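Local structure of tRNA threonylcarbamoyladenosine biosynthesis protein TsaB (Pseudomonas aeruginosa, 5BR9) at residues I84-V87 / Q88-F92; L99-D103 / L104-A108; P182-P185 / V186-A190; D53-E57 / A58-L62. The protein probably takes part in making the threonylcarbamoyladenosine (t6A) modification of tRNA, as a member of the TsaB branch of the KAE1/TsaD family. All blocks are in the same frame, centred on the assembly; numbering follows the deposited sequence. Where two conformers were deposited one is given.

Contact 1 of 4, residues I84-V87 / Q88-F92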
# COMPACT_ATOMS: atom_id res chain seq x y z
N ILE A 84 4.17 -2.78 -2.26
CA ILE A 84 3.58 -4.03 -1.78
C ILE A 84 2.10 -4.15 -2.16
O ILE A 84 1.69 -5.13 -2.79
CB ILE A 84 3.78 -4.17 -0.27
CG1 ILE A 84 5.25 -4.44 0.04
CG2 ILE A 84 2.91 -5.30 0.27
CD1 ILE A 84 5.60 -4.40 1.52
N GLY A 85 1.30 -3.14 -1.81
CA GLY A 85 -0.12 -3.14 -2.12
C GLY A 85 -0.47 -3.21 -3.59
O GLY A 85 -1.27 -4.04 -4.04
N VAL A 86 0.14 -2.33 -4.37
CA VAL A 86 -0.15 -2.26 -5.79
C VAL A 86 0.20 -3.59 -6.49
O VAL A 86 -0.59 -4.12 -7.27
CB VAL A 86 0.57 -1.07 -6.43
CG1 VAL A 86 0.46 -1.11 -7.96
CG2 VAL A 86 0.01 0.25 -5.88
N VAL A 87 1.37 -4.13 -6.18
CA VAL A 87 1.81 -5.37 -6.80
C VAL A 87 0.84 -6.51 -6.43
O VAL A 87 0.40 -7.28 -7.29
CB VAL A 87 3.26 -5.70 -6.41
CG1 VAL A 87 3.61 -7.10 -6.79
CG2 VAL A 87 4.21 -4.73 -7.10
N GLN A 88 0.46 -6.58 -5.16
CA GLN A 88 -0.51 -7.56 -4.70
C GLN A 88 -1.86 -7.44 -5.41
O GLN A 88 -2.49 -8.43 -5.76
CB GLN A 88 -0.70 -7.42 -3.19
CG GLN A 88 0.39 -8.13 -2.37
CD GLN A 88 0.12 -8.08 -0.86
OE1 GLN A 88 0.25 -9.09 -0.17
NE2 GLN A 88 -0.26 -6.91 -0.35
N GLY A 89 -2.34 -6.20 -5.57
CA GLY A 89 -3.58 -5.96 -6.29
C GLY A 89 -3.51 -6.37 -7.75
O GLY A 89 -4.40 -7.04 -8.27
N LEU A 90 -2.42 -5.98 -8.41
CA LEU A 90 -2.19 -6.30 -9.81
C LEU A 90 -2.20 -7.81 -9.95
O LEU A 90 -2.89 -8.36 -10.81
CB LEU A 90 -0.85 -5.73 -10.30
CG LEU A 90 -0.68 -4.22 -10.49
CD1 LEU A 90 0.74 -3.95 -10.90
CD2 LEU A 90 -1.63 -3.69 -11.56
N ALA A 91 -1.44 -8.46 -9.07
CA ALA A 91 -1.20 -9.89 -9.16
C ALA A 91 -2.44 -10.70 -8.86
O ALA A 91 -2.68 -11.72 -9.49
CB ALA A 91 -0.06 -10.28 -8.24
N PHE A 92 -3.25 -10.23 -7.91
CA PHE A 92 -4.50 -10.91 -7.57
C PHE A 92 -5.48 -10.87 -8.74
O PHE A 92 -6.20 -11.84 -9.02
CB PHE A 92 -5.10 -10.27 -6.34
CG PHE A 92 -6.38 -10.91 -5.86
CD1 PHE A 92 -6.36 -11.95 -4.95
CD2 PHE A 92 -7.61 -10.43 -6.29
CE1 PHE A 92 -7.53 -12.50 -4.47
CE2 PHE A 92 -8.78 -10.99 -5.83
CZ PHE A 92 -8.74 -12.03 -4.92
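With CG set beside its own backbone N (chi1 -81°) and the chain beyond it extended, Gln-88 runs back along the helix next to Ile-84, and the two side chains lie side by side, pointing the same way. The meeting is between the CG2 branch of Ile-84 and the amide end of Gln-88: CG2 of Ile-84 is 3.6 Å from NE2 of Gln-88, a methyl against an amide nitrogen. Two residues on, Leu-90 lies alongside Val-86 in the same way. Its CG also stands beside the backbone N (chi1 -71°), which brings CD1 of Leu-90 to 4.1 Å from CG1 of Val-86, the branch of the valine anti to its N. Four consecutive i to i+4 bonds hold the backbone, from Gln-88 N to Ile-84 O (3.0 Å) through to Ala-91 N to Val-87 O (2.8 Å). Among them is the bond from Gly-89 N to Gly-85 O, which joins two glycines. Helix 77-94 is the crossover of the beta-alpha-beta unit between strands 67-71 and 98-101. Val-87 and Leu-90 press on Ile-68, and Val-87 and Ala-91 on Val-98. Toward the second subunit, Val-86 packs on Gln-88 of that subunit and Leu-90 on its Gly-89, which places this helix in the dimer interface.

Contact 2 of 4, residues L99-D103 / L104-A108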
# COMPACT_ATOMS: atom_id res chain seq x y z
N LEU A 99 7.19 -11.63 -6.97
CA LEU A 99 8.57 -11.87 -6.61
C LEU A 99 9.11 -10.73 -5.74
O LEU A 99 9.38 -9.64 -6.24
CB LEU A 99 9.42 -12.01 -7.87
CG LEU A 99 9.15 -13.23 -8.76
CD1 LEU A 99 9.70 -13.04 -10.16
CD2 LEU A 99 9.78 -14.44 -8.12
N ALA A 100 9.27 -10.98 -4.45
CA ALA A 100 9.84 -9.99 -3.55
C ALA A 100 11.38 -10.04 -3.66
O ALA A 100 11.98 -11.09 -3.56
CB ALA A 100 9.39 -10.24 -2.13
N VAL A 101 12.00 -8.89 -3.91
CA VAL A 101 13.44 -8.83 -4.10
C VAL A 101 14.03 -7.73 -3.23
O VAL A 101 13.51 -6.61 -3.16
CB VAL A 101 13.80 -8.60 -5.58
CG1 VAL A 101 15.29 -8.45 -5.75
CG2 VAL A 101 13.27 -9.72 -6.46
N SER A 102 15.13 -8.07 -2.57
CA SER A 102 15.78 -7.13 -1.69
C SER A 102 16.36 -5.94 -2.43
O SER A 102 17.03 -6.10 -3.43
CB SER A 102 16.91 -7.84 -0.91
OG SER A 102 17.72 -6.87 -0.29
N ASP A 103 16.15 -4.75 -1.88
CA ASP A 103 16.76 -3.57 -2.44
C ASP A 103 18.27 -3.50 -2.25
O ASP A 103 18.96 -2.83 -3.03
CB ASP A 103 16.09 -2.32 -1.87
CG ASP A 103 14.79 -2.00 -2.61
OD1 ASP A 103 13.70 -2.26 -2.08
OD2 ASP A 103 14.87 -1.46 -3.73
N LEU A 104 18.81 -4.20 -1.25
CA LEU A 104 20.27 -4.32 -1.11
C LEU A 104 20.84 -5.14 -2.28
O LEU A 104 21.85 -4.75 -2.89
CB LEU A 104 20.63 -4.97 0.26
CG LEU A 104 20.30 -4.11 1.50
CD1 LEU A 104 20.27 -4.93 2.78
CD2 LEU A 104 21.28 -2.94 1.66
N ALA A 105 20.16 -6.24 -2.63
CA ALA A 105 20.55 -7.02 -3.81
C ALA A 105 20.44 -6.18 -5.07
O ALA A 105 21.34 -6.21 -5.92
CB ALA A 105 19.69 -8.29 -3.94
N ILE A 106 19.37 -5.40 -5.19
CA ILE A 106 19.19 -4.61 -6.40
C ILE A 106 20.35 -3.63 -6.57
O ILE A 106 20.89 -3.47 -7.68
CB ILE A 106 17.84 -3.88 -6.39
CG1 ILE A 106 16.70 -4.90 -6.35
CG2 ILE A 106 17.72 -3.00 -7.61
CD1 ILE A 106 15.36 -4.28 -6.01
N LEU A 107 20.73 -2.97 -5.48
CA LEU A 107 21.90 -2.09 -5.46
C LEU A 107 23.16 -2.82 -5.92
O LEU A 107 23.99 -2.27 -6.62
CB LEU A 107 22.16 -1.57 -4.06
CG LEU A 107 21.42 -0.37 -3.53
CD1 LEU A 107 21.97 -0.09 -2.12
CD2 LEU A 107 21.63 0.81 -4.47
N ALA A 108 23.34 -4.04 -5.42
CA ALA A 108 24.51 -4.84 -5.72
C ALA A 108 24.52 -5.16 -7.21
O ALA A 108 25.54 -4.99 -7.88
CB ALA A 108 24.51 -6.11 -4.90
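Ser-102 meets the first turn of helix 103-115 as its N-cap: OG lies 3.0 Å from Leu-104 N and 3.4 Å from Ala-105 N, two weak bonds, the first bent to 131° and the second long but nearly straight. OG is anti to its own backbone N (chi1 167°), which turns it forward, toward the N-H groups of the first turn. The carbonyl of Ser-102 is used as well, accepting from Ile-106 N at 3.0 Å. The tight part of the contact gathers round Ile-106. CG1 of Ile-106 comes to 3.2 Å from Ser-102 O; the Ile-106 and Val-101 side chains cross at about a right angle, with their CG1 atoms 3.9 Å apart. Leu-199 of helix 196-208 touches both Val-101 and Ile-106. The strand side is looser: Val-101 is partly exposed and touches the helix through CG1, whereas the helix residues are buried. Asp-103 lies alongside Ile-106, with OD2 3.7 Å from its CD1, and carries its carboxylate into a polar setting. There OD1 accepts from Gly-73 N, OD2 has a weak bond with Ser-18 OG, and Asp-16 OD1 stands close to OD2. Ser-102 OG is also hydrogen-bonded to Glu-149 OE2. One serine hydroxyl thus serves both the helix start and a carboxylate, while Asp-103 ties that start to the Gly-73 loop; the helix N-terminus would probably help to offset the negative charge collected here.

Contact 3 of 4, residues P182-P185 / V186-A190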
# COMPACT_ATOMS: atom_id res chain seq x y z
N PRO A 182 34.20 -0.15 10.55
CA PRO A 182 35.52 -0.71 10.88
C PRO A 182 36.40 -1.01 9.66
O PRO A 182 37.57 -1.33 9.85
CB PRO A 182 35.17 -2.01 11.62
CG PRO A 182 33.85 -2.40 11.07
CD PRO A 182 33.11 -1.12 10.77
N GLN A 183 35.85 -0.94 8.46
CA GLN A 183 36.66 -1.00 7.24
C GLN A 183 35.97 -0.20 6.15
O GLN A 183 34.80 0.16 6.29
CB GLN A 183 36.89 -2.45 6.78
CG GLN A 183 35.64 -3.18 6.32
CD GLN A 183 34.79 -3.70 7.47
OE1 GLN A 183 35.30 -4.36 8.37
NE2 GLN A 183 33.48 -3.44 7.42
N ARG A 184 36.70 0.12 5.08
CA ARG A 184 36.10 0.77 3.93
C ARG A 184 36.76 0.30 2.63
O ARG A 184 37.94 -0.05 2.62
CB ARG A 184 36.18 2.29 4.05
CG ARG A 184 37.57 2.89 4.00
CD ARG A 184 37.50 4.28 3.35
NE ARG A 184 37.16 4.19 1.93
CZ ARG A 184 36.67 5.19 1.21
NH1 ARG A 184 36.44 6.36 1.77
NH2 ARG A 184 36.40 5.00 -0.07
N PRO A 185 35.99 0.27 1.54
CA PRO A 185 36.53 -0.16 0.25
C PRO A 185 37.39 0.91 -0.40
O PRO A 185 37.36 2.07 0.02
CB PRO A 185 35.27 -0.40 -0.60
CG PRO A 185 34.30 0.62 -0.06
CD PRO A 185 34.57 0.65 1.44
N VAL A 186 38.13 0.54 -1.44
CA VAL A 186 38.90 1.51 -2.20
C VAL A 186 37.93 2.52 -2.83
O VAL A 186 38.19 3.72 -2.81
CB VAL A 186 39.76 0.83 -3.28
CG1 VAL A 186 40.39 1.86 -4.19
CG2 VAL A 186 40.86 -0.00 -2.63
N ALA A 187 36.81 2.04 -3.34
CA ALA A 187 35.85 2.91 -4.00
C ALA A 187 34.40 2.67 -3.56
O ALA A 187 33.99 1.54 -3.28
CB ALA A 187 35.96 2.73 -5.50
N LEU A 188 33.62 3.74 -3.52
CA LEU A 188 32.21 3.63 -3.16
C LEU A 188 31.33 4.66 -3.88
O LEU A 188 31.82 5.62 -4.47
CB LEU A 188 32.04 3.75 -1.64
CG LEU A 188 32.65 4.93 -0.87
CD1 LEU A 188 31.85 6.20 -1.05
CD2 LEU A 188 32.75 4.59 0.61
N ASP A 189 30.02 4.45 -3.83
CA ASP A 189 29.07 5.41 -4.34
C ASP A 189 27.94 5.52 -3.32
O ASP A 189 27.04 4.69 -3.29
CB ASP A 189 28.51 4.99 -5.71
CG ASP A 189 27.59 6.05 -6.34
OD1 ASP A 189 27.24 7.06 -5.67
OD2 ASP A 189 27.18 5.87 -7.51
N ALA A 190 27.97 6.57 -2.50
CA ALA A 190 26.98 6.72 -1.45
C ALA A 190 25.65 7.30 -1.98
O ALA A 190 24.69 7.45 -1.23
CB ALA A 190 27.55 7.59 -0.35
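Arg-184 reaches forward along the chain to Val-186 and Leu-188, which it meets through its guanidinium group. Its CG stands between the backbone N and the carbonyl carbon (chi1 66°), and bends at chi2 and chi3 curl the chain so that NE and NH2 both grip Pro-185 O side-on. Arg-184 NE is 2.9 Å from Pro-185 O, and Arg-184 NH2 is 3.1 Å from Pro-185 O. The oxygen lies in the guanidinium plane for both bonds, so in this conformer the pair would hold the group's rotation. The grip is described for one of two deposited conformers and need not hold in the other. Val-186, the first residue after the proline, is exposed; its carbonyl O comes to 3.5 Å from Arg-184 NH2, approached obliquely. Ala-187 turns its methyl away, but its backbone remains near: its O lies 3.4 Å from CG of Pro-185, while its N sits at the edge of the guanidinium. Leu-188 then points back toward the turn. Its CD2 covers one face of the guanidinium near the rim, 3.7 Å from Arg-184 NH2, the two side chains crossing at about a right angle. CB of Leu-188 also lies 4.2 Å from CG of Pro-185, and Trp-175 touches both the leucine and the proline. Asp-189 continues the strand and, with Ala-187, is hydrogen-bonded through its backbone to Gly-170. The turn therefore leads into strand 187-189, the outermost strand beside 168-171 in the second mixed five-stranded sheet, whose strand order 3-2-1-4-5 is that of the duplicated ASKHA (actin-like ATPase) fold.

Contact 4 of 4, residues D53-E57 / A58-L62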
# COMPACT_ATOMS: atom_id res chain seq x y z
N ASP A 53 2.59 3.39 -19.48
CA ASP A 53 3.46 3.91 -20.54
C ASP A 53 4.49 2.89 -21.00
O ASP A 53 4.77 2.78 -22.20
CB ASP A 53 4.18 5.18 -20.07
CG ASP A 53 3.26 6.39 -19.98
OD1 ASP A 53 2.09 6.31 -20.41
OD2 ASP A 53 3.72 7.43 -19.45
N LEU A 54 5.06 2.16 -20.05
CA LEU A 54 6.08 1.17 -20.36
C LEU A 54 5.47 0.03 -21.19
O LEU A 54 5.99 -0.35 -22.24
CB LEU A 54 6.70 0.61 -19.09
CG LEU A 54 7.84 -0.40 -19.27
CD1 LEU A 54 9.07 0.28 -19.83
CD2 LEU A 54 8.18 -1.10 -17.97
N LEU A 55 4.35 -0.49 -20.70
CA LEU A 55 3.65 -1.55 -21.42
C LEU A 55 3.24 -1.04 -22.79
O LEU A 55 3.42 -1.72 -23.79
CB LEU A 55 2.42 -2.02 -20.65
CG LEU A 55 2.66 -2.77 -19.35
CD1 LEU A 55 1.32 -2.98 -18.69
CD2 LEU A 55 3.33 -4.10 -19.63
N ASP A 56 2.74 0.19 -22.84
CA ASP A 56 2.29 0.73 -24.13
C ASP A 56 3.44 0.95 -25.10
O ASP A 56 3.31 0.67 -26.28
CB ASP A 56 1.50 2.03 -23.92
CG ASP A 56 0.09 1.77 -23.40
OD1 ASP A 56 -0.25 0.58 -23.13
OD2 ASP A 56 -0.67 2.75 -23.29
N GLU A 57 4.59 1.40 -24.60
CA GLU A 57 5.76 1.63 -25.45
C GLU A 57 6.28 0.32 -26.05
O GLU A 57 6.74 0.29 -27.19
CB GLU A 57 6.87 2.32 -24.65
CG GLU A 57 8.20 2.45 -25.40
CD GLU A 57 9.33 3.03 -24.54
OE1 GLU A 57 9.16 3.16 -23.31
OE2 GLU A 57 10.40 3.35 -25.11
N ALA A 58 6.17 -0.76 -25.29
CA ALA A 58 6.65 -2.08 -25.70
C ALA A 58 5.63 -2.81 -26.56
O ALA A 58 5.94 -3.81 -27.18
CB ALA A 58 7.00 -2.92 -24.47
N GLY A 59 4.40 -2.30 -26.60
CA GLY A 59 3.31 -2.97 -27.30
C GLY A 59 2.83 -4.22 -26.59
O GLY A 59 2.27 -5.13 -27.20
N VAL A 60 3.03 -4.25 -25.27
CA VAL A 60 2.73 -5.43 -24.48
C VAL A 60 1.49 -5.21 -23.62
O VAL A 60 1.38 -4.18 -22.93
CB VAL A 60 3.95 -5.86 -23.62
CG1 VAL A 60 3.57 -7.00 -22.68
CG2 VAL A 60 5.10 -6.28 -24.51
N ALA A 61 0.57 -6.18 -23.65
CA ALA A 61 -0.62 -6.12 -22.81
C ALA A 61 -0.31 -6.65 -21.42
O ALA A 61 0.54 -7.54 -21.26
CB ALA A 61 -1.76 -6.92 -23.42
N LEU A 62 -0.99 -6.10 -20.43
CA LEU A 62 -0.81 -6.53 -19.05
C LEU A 62 -1.05 -8.04 -18.94
O LEU A 62 -0.37 -8.73 -18.18
CB LEU A 62 -1.73 -5.74 -18.11
CG LEU A 62 -1.46 -5.94 -16.61
CD1 LEU A 62 -0.04 -5.49 -16.23
CD2 LEU A 62 -2.49 -5.21 -15.77
O HOH W 1 -0.07 -2.21 -23.82
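Helix 43-58 ends in a Schellman motif: Gly-59 takes a positive phi of 72°, Val-60 N reaches back to Leu-55 O at 3.0 Å, and Gly-59 N to Asp-56 O at 3.2 Å. Leu-55 carries most of the side-chain contact. CD2 packs on CG1 of Val-60 at 4.2 Å, the apolar pair commonly found across a Schellman turn, while CD1 meets CD1 of Leu-62 at 3.8 Å, the two leucines crossing obliquely. CG of Leu-62 is anti to its backbone N (chi1 -171°), which swings the branch back to the helix. One water bridges the polar flank, donating to Asp-56 OD1 at 2.9 Å and to Val-60 O at 2.6 Å. OD1 of Asp-56 also makes a salt bridge with Arg-52, and Glu-57 OE1 is hydrogen-bonded to His-35 on strand 31-38. Leu-62 touches Ala-93 of the second subunit. The helix end thus has two faces: an apolar one formed by Leu-55, Val-60 and Leu-62, and a hydrated one where a single carboxylate oxygen is shared by an arginine and a water, which probably steadies its negative charge.

Overall arrangement
All four contacts are local, and they sample both halves of the chain. Contacts 1 and 4 belong to the half built on the sheet of strands 12-16 and 67-71; their centres are about 18 Å apart, their nearest atoms about 5 Å, and both reach the second subunit. The centre of contact 2 lies about 3 Å from the centre of the chain, where strand 98-101 of the first sheet passes into helix 103-115, and so marks the junction with the second half. Contact 3, on the edge strand of the second sheet, is about 20 Å from contact 2 between centres, and about 37 and 39 Å from contacts 1 and 4, on the opposite side of the chain's centre.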